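Local coordinates for protein polysaccharide deacetylase (Bacillus anthracis, PDB 2J13) that probably removes acetyl groups from peptidoglycan sugars, as a zinc-binding carbohydrate esterase of family 4 with a NodB homology domain, at residues A[75-79]-A[80-84]; A[86-89]-A[90-94]; A[112-115]-A[116-120]; A[222-225]-A[226-230]; A[236-239]-A[240-243]. One frame throughout, in Å; residues are numbered along the deposited sequence.

Contact 1 of 5, residues A[75-79]-A[80-84]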
loop_
_atom_site.group_PDB
_atom_site.type_symbol
_atom_site.label_atom_id
_atom_site.label_comp_id
_atom_site.label_asym_id
_atom_site.label_seq_id
_atom_site.Cartn_x
_atom_site.Cartn_y
_atom_site.Cartn_z
ATOM N N ASP A 75 -3.120 17.565 -1.007
ATOM C CA ASP A 75 -3.233 18.802 -1.829
ATOM C C ASP A 75 -2.374 18.684 -3.112
ATOM O O ASP A 75 -2.802 19.071 -4.207
ATOM C CB ASP A 75 -2.795 20.018 -1.024
ATOM C CG ASP A 75 -3.767 20.404 0.090
ATOM O OD1 ASP A 75 -4.942 19.995 0.065
ATOM O OD2 ASP A 75 -3.341 21.167 0.997
ATOM N N VAL A 76 -1.135 18.213 -2.961
ATOM C CA VAL A 76 -0.255 17.989 -4.100
ATOM C C VAL A 76 -0.881 16.989 -5.087
ATOM O O VAL A 76 -0.935 17.222 -6.278
ATOM C CB VAL A 76 1.146 17.526 -3.684
ATOM C CG1 VAL A 76 1.938 17.100 -4.892
ATOM C CG2 VAL A 76 1.887 18.608 -2.892
ATOM N N LEU A 77 -1.363 15.849 -4.600
ATOM C CA LEU A 77 -1.925 14.838 -5.492
ATOM C C LEU A 77 -3.137 15.352 -6.280
ATOM O O LEU A 77 -3.332 14.995 -7.447
ATOM C CB LEU A 77 -2.317 13.585 -4.668
ATOM C CG LEU A 77 -1.135 12.865 -4.012
ATOM C CD1 LEU A 77 -1.693 11.719 -3.079
ATOM C CD2 LEU A 77 -0.195 12.327 -5.060
ATOM N N LYS A 78 -3.926 16.203 -5.634
ATOM C CA LYS A 78 -5.090 16.806 -6.248
ATOM C C LYS A 78 -4.669 17.800 -7.348
ATOM O O LYS A 78 -5.233 17.778 -8.416
ATOM C CB LYS A 78 -5.903 17.514 -5.167
ATOM C CG LYS A 78 -7.217 18.163 -5.618
ATOM C CD LYS A 78 -7.790 18.930 -4.444
ATOM C CE LYS A 78 -9.238 18.606 -4.162
ATOM N NZ LYS A 78 -9.592 18.797 -2.695
ATOM N N GLU A 79 -3.658 18.612 -7.051
ATOM C CA GLU A 79 -3.130 19.607 -7.990
ATOM C C GLU A 79 -2.564 18.946 -9.230
ATOM O O GLU A 79 -2.781 19.417 -10.361
ATOM C CB GLU A 79 -2.029 20.428 -7.324
ATOM C CG GLU A 79 -2.537 21.456 -6.323
ATOM C CD GLU A 79 -1.480 22.466 -5.897
ATOM O OE1 GLU A 79 -0.399 22.545 -6.537
ATOM O OE2 GLU A 79 -1.736 23.193 -4.904
ATOM N N LYS A 80 -1.825 17.865 -9.013
ATOM C CA LYS A 80 -1.125 17.174 -10.058
ATOM C C LYS A 80 -1.943 16.082 -10.722
ATOM O O LYS A 80 -1.467 15.464 -11.667
ATOM C CB LYS A 80 0.163 16.554 -9.497
ATOM C CG LYS A 80 1.117 17.536 -8.866
ATOM C CD LYS A 80 1.691 18.493 -9.862
ATOM C CE LYS A 80 2.712 19.374 -9.200
ATOM N NZ LYS A 80 3.345 20.257 -10.211
ATOM N N LYS A 81 -3.133 15.808 -10.199
ATOM C CA LYS A 81 -3.977 14.707 -10.654
ATOM C C LYS A 81 -3.244 13.373 -10.700
ATOM O O LYS A 81 -3.160 12.695 -11.719
ATOM C CB LYS A 81 -4.636 15.058 -11.990
ATOM C CG LYS A 81 -5.521 16.271 -11.859
ATOM C CD LYS A 81 -6.683 15.993 -10.909
ATOM C CE LYS A 81 -7.518 17.222 -10.594
ATOM N NZ LYS A 81 -8.093 17.088 -9.213
ATOM N N VAL A 82 -2.700 13.005 -9.551
ATOM C CA VAL A 82 -1.956 11.763 -9.409
ATOM C C VAL A 82 -2.711 10.896 -8.400
ATOM O O VAL A 82 -2.977 11.371 -7.285
ATOM C CB VAL A 82 -0.515 12.066 -8.868
ATOM C CG1 VAL A 82 0.162 10.810 -8.387
ATOM C CG2 VAL A 82 0.316 12.735 -9.967
ATOM N N PRO A 83 -3.063 9.660 -8.791
ATOM C CA PRO A 83 -3.712 8.719 -7.888
ATOM C C PRO A 83 -2.712 8.010 -6.979
ATOM O O PRO A 83 -1.585 7.769 -7.370
ATOM C CB PRO A 83 -4.333 7.711 -8.851
ATOM C CG PRO A 83 -3.420 7.657 -9.991
ATOM C CD PRO A 83 -2.877 9.074 -10.127
ATOM N N ALA A 84 -3.154 7.681 -5.772
ATOM C CA ALA A 84 -2.333 6.908 -4.844
ATOM C C ALA A 84 -3.203 5.947 -4.058
ATOM O O ALA A 84 -4.431 6.103 -3.993
ATOM C CB ALA A 84 -1.615 7.841 -3.896
#
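Leu77 and Val82 meet where helix 70-80 ends in a Schellman motif, with Lys81, at a positive phi of 52°, as its C-prime residue. The outer, 6→1 bond runs from Val82 N to Leu77 O (3.0 Å) and lies in the carbonyl plane, while the 5→2 bond from Lys81 N to Lys78 O is weak at 3.4 Å. Just before it, Lys80 N still donates to Val76 O, at 2.9 Å. The reversal of the chain brings the following residues back against Leu77, and this is the tightly packed side. Leu77 CD2 rests on Val82 CG1 at 3.7 Å, and its other branch, CD1, reaches Ala84 CB at 4.0 Å. Leu59 of strand 56-63 touches both Leu77 and Val82, so the helix end is seated on the parallel sheet. Lys78, Glu79 and Lys81 make up the looser, solvent-exposed side. Lys78 and Lys81 run side by side in the same direction, their NZ atoms 6.9 Å apart, and Lys78 forms a salt bridge with Glu106. A bend at chi2 (-64°) curls the Lys81 chain back over the helix end, where its NZ donates to Lys78 O at 3.0 Å, tilted 23° from the carbonyl plane.

Contact 2 of 5, residues A[86-89]-A[90-94]. With ZN (zinc ion), chain E.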
loop_
_atom_site.group_PDB
_atom_site.type_symbol
_atom_site.label_atom_id
_atom_site.label_comp_id
_atom_site.label_asym_id
_atom_site.label_seq_id
_atom_site.Cartn_x
_atom_site.Cartn_y
_atom_site.Cartn_z
ATOM N N PHE A 86 -3.423 4.639 -0.123
ATOM C CA PHE A 86 -3.055 4.881 1.265
ATOM C C PHE A 86 -3.460 3.633 2.049
ATOM O O PHE A 86 -4.658 3.338 2.173
ATOM C CB PHE A 86 -3.799 6.098 1.822
ATOM C CG PHE A 86 -3.404 7.398 1.158
ATOM C CD1 PHE A 86 -4.006 7.788 -0.014
ATOM C CD2 PHE A 86 -2.409 8.181 1.700
ATOM C CE1 PHE A 86 -3.619 8.962 -0.648
ATOM C CE2 PHE A 86 -2.032 9.394 1.080
ATOM C CZ PHE A 86 -2.670 9.767 -0.090
ATOM N N PHE A 87 -2.455 2.921 2.562
ATOM C CA PHE A 87 -2.666 1.725 3.375
ATOM C C PHE A 87 -2.802 2.160 4.807
ATOM O O PHE A 87 -1.836 2.583 5.409
ATOM C CB PHE A 87 -1.478 0.737 3.218
ATOM C CG PHE A 87 -1.432 0.096 1.889
ATOM C CD1 PHE A 87 -2.172 -1.036 1.618
ATOM C CD2 PHE A 87 -0.585 0.599 0.881
ATOM C CE1 PHE A 87 -2.144 -1.622 0.338
ATOM C CE2 PHE A 87 -0.594 0.027 -0.384
ATOM C CZ PHE A 87 -1.360 -1.110 -0.645
ATOM N N VAL A 88 -4.018 2.083 5.341
ATOM C CA VAL A 88 -4.362 2.637 6.669
ATOM C C VAL A 88 -4.504 1.573 7.764
ATOM O O VAL A 88 -4.938 0.452 7.502
ATOM C CB VAL A 88 -5.682 3.494 6.611
ATOM C CG1 VAL A 88 -5.514 4.622 5.564
ATOM C CG2 VAL A 88 -6.875 2.603 6.308
ATOM N N THR A 89 -4.137 1.939 8.988
ATOM C CA THR A 89 -4.405 1.086 10.145
ATOM C C THR A 89 -5.704 1.505 10.866
ATOM O O THR A 89 -6.275 2.548 10.594
ATOM C CB THR A 89 -3.271 1.159 11.156
ATOM O OG1 THR A 89 -3.192 2.475 11.732
ATOM C CG2 THR A 89 -1.910 0.753 10.520
ATOM N N GLY A 90 -6.131 0.711 11.832
ATOM C CA GLY A 90 -7.294 1.069 12.668
ATOM C C GLY A 90 -7.098 2.317 13.512
ATOM O O GLY A 90 -8.032 3.129 13.644
ATOM N N HIS A 91 -5.900 2.509 14.060
ATOM C CA HIS A 91 -5.578 3.704 14.827
ATOM C C HIS A 91 -5.705 4.932 13.956
ATOM O O HIS A 91 -6.264 5.946 14.347
ATOM C CB HIS A 91 -4.152 3.624 15.381
ATOM C CG HIS A 91 -3.687 4.869 16.087
ATOM N ND1 HIS A 91 -4.060 5.179 17.382
ATOM C CD2 HIS A 91 -2.858 5.863 15.690
ATOM C CE1 HIS A 91 -3.494 6.315 17.742
ATOM N NE2 HIS A 91 -2.758 6.751 16.738
ATOM N N TYR A 92 -5.219 4.818 12.730
ATOM C CA TYR A 92 -5.324 5.923 11.800
ATOM C C TYR A 92 -6.796 6.224 11.481
ATOM O O TYR A 92 -7.221 7.377 11.552
ATOM C CB TYR A 92 -4.538 5.618 10.526
ATOM C CG TYR A 92 -4.274 6.860 9.720
ATOM C CD1 TYR A 92 -5.185 7.287 8.787
ATOM C CD2 TYR A 92 -3.133 7.598 9.911
ATOM C CE1 TYR A 92 -4.975 8.438 8.068
ATOM C CE2 TYR A 92 -2.912 8.761 9.207
ATOM C CZ TYR A 92 -3.837 9.159 8.270
ATOM O OH TYR A 92 -3.670 10.315 7.550
ATOM N N ILE A 93 -7.585 5.202 11.135
ATOM C CA ILE A 93 -9.010 5.395 10.819
ATOM C C ILE A 93 -9.760 6.079 11.970
ATOM O O ILE A 93 -10.530 7.018 11.740
ATOM C CB ILE A 93 -9.738 4.064 10.496
ATOM C CG1 ILE A 93 -9.234 3.442 9.189
ATOM C CG2 ILE A 93 -11.257 4.289 10.359
ATOM C CD1 ILE A 93 -9.629 1.942 9.020
ATOM N N LYS A 94 -9.529 5.616 13.190
ATOM C CA LYS A 94 -10.273 6.140 14.351
ATOM C C LYS A 94 -9.892 7.587 14.668
ATOM O O LYS A 94 -10.741 8.372 15.152
ATOM C CB LYS A 94 -10.024 5.256 15.566
ATOM C CG LYS A 94 -10.585 3.838 15.430
ATOM C CD LYS A 94 -12.101 3.723 15.626
ATOM C CE LYS A 94 -12.483 3.896 17.079
ATOM N NZ LYS A 94 -13.918 3.590 17.347
HETATM ZN ZN ZN E . -4.943 4.110 18.609
HETATM O O HOH W 1 -7.150 4.654 19.000
#
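The shortest hydrogen bond joining strand end to helix start runs from Ile93 N to Thr89 O, 3.0 Å long and fairly straight at 167°. Thr89 also caps the first turn through its side chain: Tyr92 N donates to Thr89 OG1 at 3.3 Å. The hydroxyl sits between the backbone N and the carbonyl carbon (chi1 66°), which turns it toward that turn. Apolar packing comes from Val88, whose two methyls part company. CG2 lies against Ile93 CG1 at 3.8 Å, and CG1 approaches Tyr92 CD1 at 4.2 Å, with the side chains crossing at about a right angle in both cases. Tyr92 then extends away from the strand to a hydrogen bond between its OH and Glu66, and Ile93 faces Ile139 and Val135 of helix 125-143. On the exposed side His91, its CG anti to the backbone N (chi1 175°), binds a separate zinc through ND1 at 1.9 Å, and a water O coordinates that metal at 2.3 Å. Thr89 itself touches His113 and His117, its side chain about 6 Å from another zinc. The arrangement is a threonine N-cap at a strand-to-helix junction beside the metal site of a NodB-type domain.

Contact 3 of 5, residues A[112-115]-A[116-120]. With ZN (zinc ion), chain B.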
loop_
_atom_site.group_PDB
_atom_site.type_symbol
_atom_site.label_atom_id
_atom_site.label_comp_id
_atom_site.label_asym_id
_atom_site.label_seq_id
_atom_site.Cartn_x
_atom_site.Cartn_y
_atom_site.Cartn_z
ATOM N N ASN A 112 -5.580 -1.673 3.152
ATOM C CA ASN A 112 -5.647 -2.269 4.458
ATOM C C ASN A 112 -4.240 -2.524 5.016
ATOM O O ASN A 112 -3.493 -3.330 4.433
ATOM C CB ASN A 112 -6.411 -3.580 4.336
ATOM C CG ASN A 112 -6.788 -4.195 5.665
ATOM O OD1 ASN A 112 -6.068 -4.080 6.665
ATOM N ND2 ASN A 112 -7.963 -4.868 5.685
ATOM N N HIS A 113 -3.890 -1.874 6.128
ATOM C CA HIS A 113 -2.586 -2.032 6.773
ATOM C C HIS A 113 -2.740 -2.663 8.171
ATOM O O HIS A 113 -1.835 -2.556 8.991
ATOM C CB HIS A 113 -1.865 -0.693 6.869
ATOM C CG HIS A 113 -0.380 -0.758 7.038
ATOM N ND1 HIS A 113 0.422 -1.670 6.392
ATOM C CD2 HIS A 113 0.451 0.048 7.733
ATOM C CE1 HIS A 113 1.688 -1.455 6.735
ATOM N NE2 HIS A 113 1.735 -0.420 7.549
ATOM N N SER A 114 -3.890 -3.293 8.411
ATOM C CA SER A 114 -4.264 -3.988 9.676
ATOM C C SER A 114 -4.728 -3.102 10.815
ATOM O O SER A 114 -4.408 -1.923 10.880
ATOM C CB SER A 114 -3.102 -4.859 10.191
ATOM O OG SER A 114 -2.270 -4.115 11.037
ATOM N N TRP A 115 -5.510 -3.674 11.728
ATOM C CA TRP A 115 -6.077 -2.884 12.812
ATOM C C TRP A 115 -5.040 -2.301 13.755
ATOM O O TRP A 115 -5.024 -1.099 13.993
ATOM C CB TRP A 115 -7.119 -3.692 13.591
ATOM C CG TRP A 115 -7.865 -2.778 14.507
ATOM C CD1 TRP A 115 -7.578 -2.504 15.816
ATOM C CD2 TRP A 115 -8.943 -1.912 14.141
ATOM N NE1 TRP A 115 -8.446 -1.534 16.294
ATOM C CE2 TRP A 115 -9.276 -1.151 15.278
ATOM C CE3 TRP A 115 -9.660 -1.711 12.950
ATOM C CZ2 TRP A 115 -10.312 -0.203 15.268
ATOM C CZ3 TRP A 115 -10.677 -0.762 12.939
ATOM C CH2 TRP A 115 -10.989 -0.031 14.090
ATOM N N SER A 116 -4.188 -3.155 14.308
ATOM C CA SER A 116 -3.233 -2.756 15.342
ATOM C C SER A 116 -1.748 -2.851 14.928
ATOM O O SER A 116 -0.837 -2.637 15.771
ATOM C CB SER A 116 -3.489 -3.555 16.622
ATOM O OG SER A 116 -3.213 -4.904 16.404
ATOM N N HIS A 117 -1.495 -3.138 13.647
ATOM C CA HIS A 117 -0.138 -3.159 13.104
ATOM C C HIS A 117 0.803 -4.146 13.800
ATOM O O HIS A 117 1.977 -3.842 14.008
ATOM C CB HIS A 117 0.437 -1.726 13.176
ATOM C CG HIS A 117 1.550 -1.425 12.209
ATOM N ND1 HIS A 117 2.870 -1.332 12.603
ATOM C CD2 HIS A 117 1.529 -1.092 10.899
ATOM C CE1 HIS A 117 3.620 -1.005 11.557
ATOM N NE2 HIS A 117 2.824 -0.832 10.511
ATOM N N PRO A 118 0.337 -5.378 14.062
ATOM C CA PRO A 118 1.253 -6.431 14.517
ATOM C C PRO A 118 1.997 -7.026 13.363
ATOM O O PRO A 118 1.564 -6.948 12.211
ATOM C CB PRO A 118 0.298 -7.477 15.058
ATOM C CG PRO A 118 -0.853 -7.404 14.093
ATOM C CD PRO A 118 -1.025 -5.910 13.906
ATOM N N ASP A 119 3.121 -7.650 13.658
ATOM C CA ASP A 119 3.740 -8.540 12.682
ATOM C C ASP A 119 2.814 -9.734 12.451
ATOM O O ASP A 119 2.443 -10.458 13.417
ATOM C CB ASP A 119 5.126 -8.992 13.187
ATOM C CG ASP A 119 6.249 -7.958 12.893
ATOM O OD1 ASP A 119 5.997 -6.891 12.248
ATOM O OD2 ASP A 119 7.424 -8.241 13.309
ATOM N N PHE A 120 2.406 -9.947 11.198
ATOM C CA PHE A 120 1.423 -10.996 10.844
ATOM C C PHE A 120 1.918 -12.404 11.164
ATOM O O PHE A 120 1.134 -13.298 11.414
ATOM C CB PHE A 120 1.019 -10.946 9.383
ATOM C CG PHE A 120 0.076 -9.783 9.026
ATOM C CD1 PHE A 120 -0.389 -8.906 9.992
ATOM C CD2 PHE A 120 -0.380 -9.665 7.736
ATOM C CE1 PHE A 120 -1.284 -7.875 9.651
ATOM C CE2 PHE A 120 -1.271 -8.644 7.381
ATOM C CZ PHE A 120 -1.700 -7.750 8.346
HETATM ZN ZN ZN B . 3.308 0.085 8.720
#
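The imidazoles of His113 and His117 meet obliquely, their planes at 67° and their centroids 4.8 Å apart, with His113 NE2 and CD2 both at the edge of the His117 ring. One zinc explains the approach: His113 NE2 binds it at 2.0 Å and His117 NE2 at 2.1 Å. The two nitrogens, 3.2 Å apart, are joined through the metal. The third ring, Phe120, presents its edge to Ser114 CB, which lies near the ring plane, 3.6 Å from Phe120 CE1. The histidines begin and end the sequence His-Ser-Trp-Ser-His, which fits the H(S/T)xxH zinc motif of family 4 esterases. Ser114 ties the turn between them. Its OG donates to a lone pair of His113 O at 2.6 Å and takes a weak bond from His117 N at 2.9 Å (130°). Ahead of it, Asn112 OD1 accepts from Ser114 N at 2.9 Å, an Asx turn. His113 ND1 is hydrogen-bonded to Arg152 O, which orients that ring and keeps NE2 turned to the metal.

Contact 4 of 5, residues A[222-225]-A[226-230]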
loop_
_atom_site.group_PDB
_atom_site.type_symbol
_atom_site.label_atom_id
_atom_site.label_comp_id
_atom_site.label_asym_id
_atom_site.label_seq_id
_atom_site.Cartn_x
_atom_site.Cartn_y
_atom_site.Cartn_z
ATOM N N ALA A 222 5.930 16.878 -5.073
ATOM C CA ALA A 222 5.544 17.697 -6.245
ATOM C C ALA A 222 6.656 17.696 -7.302
ATOM O O ALA A 222 6.395 17.495 -8.486
ATOM C CB ALA A 222 5.181 19.099 -5.812
ATOM N N LYS A 223 7.903 17.821 -6.847
ATOM C CA LYS A 223 9.071 17.803 -7.741
ATOM C C LYS A 223 9.293 16.462 -8.415
ATOM O O LYS A 223 9.646 16.405 -9.610
ATOM C CB LYS A 223 10.329 18.183 -6.951
ATOM C CG LYS A 223 10.357 19.604 -6.409
ATOM C CD LYS A 223 11.546 19.791 -5.491
ATOM C CE LYS A 223 12.845 19.331 -6.173
ATOM N NZ LYS A 223 14.086 19.860 -5.541
ATOM N N ILE A 224 9.091 15.375 -7.660
ATOM C CA ILE A 224 9.248 14.028 -8.152
ATOM C C ILE A 224 8.195 13.727 -9.229
ATOM O O ILE A 224 8.513 13.181 -10.286
ATOM C CB ILE A 224 9.127 12.998 -6.988
ATOM C CG1 ILE A 224 10.346 13.115 -6.074
ATOM C CG2 ILE A 224 8.973 11.603 -7.534
ATOM C CD1 ILE A 224 10.241 12.271 -4.772
ATOM N N ILE A 225 6.957 14.135 -8.981
ATOM C CA ILE A 225 5.875 13.933 -9.960
ATOM C C ILE A 225 6.196 14.671 -11.266
ATOM O O ILE A 225 6.123 14.103 -12.367
ATOM C CB ILE A 225 4.558 14.430 -9.381
ATOM C CG1 ILE A 225 4.028 13.426 -8.338
ATOM C CG2 ILE A 225 3.474 14.610 -10.446
ATOM C CD1 ILE A 225 2.877 13.981 -7.510
ATOM N N ASP A 226 6.568 15.922 -11.124
ATOM C CA ASP A 226 6.916 16.728 -12.309
ATOM C C ASP A 226 8.072 16.101 -13.082
ATOM O O ASP A 226 8.020 15.925 -14.327
ATOM C CB ASP A 226 7.243 18.161 -11.897
ATOM C CG ASP A 226 6.026 18.965 -11.429
ATOM O OD1 ASP A 226 4.859 18.542 -11.647
ATOM O OD2 ASP A 226 6.241 20.079 -10.850
ATOM N N ASP A 227 9.139 15.758 -12.373
ATOM C CA ASP A 227 10.355 15.198 -12.968
ATOM C C ASP A 227 10.114 13.853 -13.679
ATOM O O ASP A 227 10.623 13.579 -14.768
ATOM C CB ASP A 227 11.395 15.054 -11.842
ATOM C CG ASP A 227 12.755 14.626 -12.329
ATOM O OD1 ASP A 227 13.596 15.513 -12.575
ATOM O OD2 ASP A 227 13.004 13.412 -12.438
ATOM N N LEU A 228 9.344 12.973 -13.045
ATOM C CA LEU A 228 9.065 11.709 -13.630
ATOM C C LEU A 228 8.159 11.851 -14.853
ATOM O O LEU A 228 8.361 11.157 -15.841
ATOM C CB LEU A 228 8.486 10.735 -12.590
ATOM C CG LEU A 228 9.535 10.279 -11.575
ATOM C CD1 LEU A 228 8.902 9.488 -10.410
ATOM C CD2 LEU A 228 10.590 9.424 -12.252
ATOM N N ARG A 229 7.209 12.777 -14.824
ATOM C CA ARG A 229 6.377 12.986 -16.039
ATOM C C ARG A 229 7.212 13.470 -17.227
ATOM O O ARG A 229 6.948 13.054 -18.351
ATOM C CB ARG A 229 5.238 13.933 -15.777
ATOM C CG ARG A 229 4.108 13.257 -15.044
ATOM C CD ARG A 229 3.087 14.225 -14.575
ATOM N NE ARG A 229 1.842 13.535 -14.244
ATOM C CZ ARG A 229 0.853 14.076 -13.553
ATOM N NH1 ARG A 229 0.965 15.306 -13.077
ATOM N NH2 ARG A 229 -0.242 13.364 -13.306
ATOM N N GLU A 230 8.237 14.271 -16.980
ATOM C CA GLU A 230 9.161 14.735 -18.043
ATOM C C GLU A 230 9.993 13.604 -18.646
ATOM O O GLU A 230 10.510 13.711 -19.773
ATOM C CB GLU A 230 10.071 15.850 -17.495
ATOM C CG GLU A 230 9.316 17.078 -17.030
ATOM C CD GLU A 230 8.823 17.964 -18.166
ATOM O OE1 GLU A 230 9.196 17.702 -19.341
ATOM O OE2 GLU A 230 8.052 18.910 -17.888
#
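Ile225 and Arg229 lie side by side, one turn apart on helix 217-230, and the backbone between the two segments is regularly hydrogen-bonded. Asp226 N donates to Ala222 O at 3.1 Å, Asp227 N to Lys223 O at 2.9 Å, Leu228 N to Ile224 O at 2.9 Å and Arg229 N to Ile225 O at 3.0 Å, all i to i+4 bonds of an alpha helix. Apolar contact follows the same spacing: Ile224 CG2 touches Leu228 CD1 at 3.6 Å, the two side chains pointing the same way. A further contact sets a methyl against a flat charged group. Ile225 CG2, anti to the backbone N, lies over one face of the Arg229 guanidinium, 3.7 Å from NH1, as the arginine extends past it. The polar ends are engaged by the end of helix 70-80 and the residue after it. Arg229 NH1 donates to Lys80 O and NH2 weakly to Lys81 O, while Asp226 OD1 forms a salt bridge with Lys80 NZ. The isoleucine therefore packs beside a guanidinium held by two carbonyls. Ile225 and Leu228 both reach Phe235 of strand 234-236, and Lys223 and Asp227 are exposed: an amphipathic outer helix of the beta/alpha-barrel fold of NodB-like deacetylases.

Contact 5 of 5, residues A[236-239]-A[240-243]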
loop_
_atom_site.group_PDB
_atom_site.type_symbol
_atom_site.label_atom_id
_atom_site.label_comp_id
_atom_site.label_asym_id
_atom_site.label_seq_id
_atom_site.Cartn_x
_atom_site.Cartn_y
_atom_site.Cartn_z
ATOM N N LYS A 236 -0.300 5.762 -12.177
ATOM C CA LYS A 236 -1.498 4.964 -12.285
ATOM C C LYS A 236 -1.916 4.404 -10.917
ATOM O O LYS A 236 -1.183 4.530 -9.930
ATOM C CB LYS A 236 -1.249 3.827 -13.277
ATOM C CG LYS A 236 -0.782 4.264 -14.675
ATOM C CD LYS A 236 -1.933 4.838 -15.462
ATOM C CE LYS A 236 -1.905 4.424 -16.900
ATOM N NZ LYS A 236 -2.149 2.960 -17.057
ATOM N N SER A 237 -3.098 3.804 -10.874
ATOM C CA SER A 237 -3.630 3.206 -9.642
ATOM C C SER A 237 -3.364 1.718 -9.577
ATOM O O SER A 237 -3.053 1.086 -10.580
ATOM C CB SER A 237 -5.134 3.404 -9.564
ATOM O OG SER A 237 -5.768 2.446 -10.394
ATOM N N LEU A 238 -3.524 1.140 -8.390
ATOM C CA LEU A 238 -3.348 -0.305 -8.224
ATOM C C LEU A 238 -4.426 -1.088 -8.989
ATOM O O LEU A 238 -4.163 -2.180 -9.436
ATOM C CB LEU A 238 -3.322 -0.706 -6.760
ATOM C CG LEU A 238 -2.117 -0.187 -5.975
ATOM C CD1 LEU A 238 -2.170 -0.726 -4.555
ATOM C CD2 LEU A 238 -0.782 -0.599 -6.636
ATOM N N ASP A 239 -5.611 -0.512 -9.138
ATOM C CA ASP A 239 -6.634 -1.073 -10.063
ATOM C C ASP A 239 -6.083 -1.158 -11.506
ATOM O O ASP A 239 -6.313 -2.149 -12.236
ATOM C CB ASP A 239 -7.912 -0.226 -10.015
ATOM C CG ASP A 239 -8.693 -0.325 -8.679
ATOM O OD1 ASP A 239 -8.391 -1.137 -7.777
ATOM O OD2 ASP A 239 -9.664 0.455 -8.537
ATOM N N ASP A 240 -5.379 -0.119 -11.947
ATOM C CA ASP A 240 -4.772 -0.104 -13.289
ATOM C C ASP A 240 -3.712 -1.195 -13.408
ATOM O O ASP A 240 -3.591 -1.872 -14.451
ATOM C CB ASP A 240 -4.111 1.255 -13.584
ATOM C CG ASP A 240 -5.090 2.407 -13.634
ATOM O OD1 ASP A 240 -6.200 2.210 -14.187
ATOM O OD2 ASP A 240 -4.751 3.540 -13.163
ATOM N N LEU A 241 -2.952 -1.394 -12.332
ATOM C CA LEU A 241 -1.906 -2.392 -12.302
ATOM C C LEU A 241 -2.512 -3.757 -12.602
ATOM O O LEU A 241 -2.027 -4.473 -13.477
ATOM C CB LEU A 241 -1.205 -2.438 -10.934
ATOM C CG LEU A 241 0.046 -3.327 -10.920
ATOM C CD1 LEU A 241 1.113 -2.844 -9.925
ATOM C CD2 LEU A 241 -0.335 -4.791 -10.648
ATOM N N VAL A 242 -3.548 -4.103 -11.852
ATOM C CA VAL A 242 -4.198 -5.397 -12.030
ATOM C C VAL A 242 -4.670 -5.567 -13.487
ATOM O O VAL A 242 -4.449 -6.625 -14.100
ATOM C CB VAL A 242 -5.352 -5.574 -11.017
ATOM C CG1 VAL A 242 -6.168 -6.831 -11.337
ATOM C CG2 VAL A 242 -4.783 -5.677 -9.614
ATOM N N LYS A 243 -5.307 -4.536 -14.041
ATOM C CA LYS A 243 -5.725 -4.559 -15.455
ATOM C C LYS A 243 -4.552 -4.625 -16.438
ATOM O O LYS A 243 -4.655 -5.309 -17.462
ATOM C CB LYS A 243 -6.588 -3.351 -15.789
ATOM C CG LYS A 243 -7.917 -3.319 -15.053
ATOM C CD LYS A 243 -8.579 -1.944 -15.170
ATOM C CE LYS A 243 -9.686 -1.751 -14.138
ATOM N NZ LYS A 243 -10.220 -0.353 -14.124
#
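The carboxylate of Asp240 reaches back to a backbone amide ahead of its own helix: Ser237 N donates to Asp240 OD2 at 2.8 Å in an almost straight bond (174°). The amide meets OD2 on its anti side, 27° out of the carboxylate plane. In return Ser237 OG accepts from Asp240 N at 3.0 Å. This exchange is a capping box, with Ser237 as N-cap of helix 238-243, directly after strand 234-236. A chi1 of 79° swings OG in over the first turn. Behind the cap the helix settles into its ordinary pattern, Leu241 N donating to Ser237 O at 3.0 Å and Val242 N to Leu238 O at 3.1 Å. Leu238 and Leu241 approach loosely, CD2 to CD1 at 4.4 Å, and Leu238 continues to Phe87 and Val174. Lys236 crosses the Asp240 side chain at about a right angle, its CB 3.5 Å from OD2. Its bent chain leaves NZ 4.7 Å from that oxygen, without a charge contact, and NZ instead forms a salt bridge with Asp56, a residue of a zinc site that also includes His234. At the helix start Asp239 OD1 is hydrogen-bonded to Tyr150 OH.

In chain order the five contacts come in series, and strands of the six-stranded parallel sheet connect most of them. Contact 1 leads from helix 70-80 into strand 84-88, which contact 2 leaves, their centres about 20 Å apart. Contact 3 follows strand 109-112, its centre about 9 Å from that of contact 2; it supplies two ligands of a zinc, and Thr89 of contact 2 packs against both as second shell. Contact 4 lies about 12 Å from contact 1, centre to centre, where two outer helices meet. Contact 5 follows strand 234-236, and it touches contacts 1 and 2. Contacts 3 and 4, about 32 Å apart between centres, lie on opposite sides of the chain's centre, metal site and helix packing far apart.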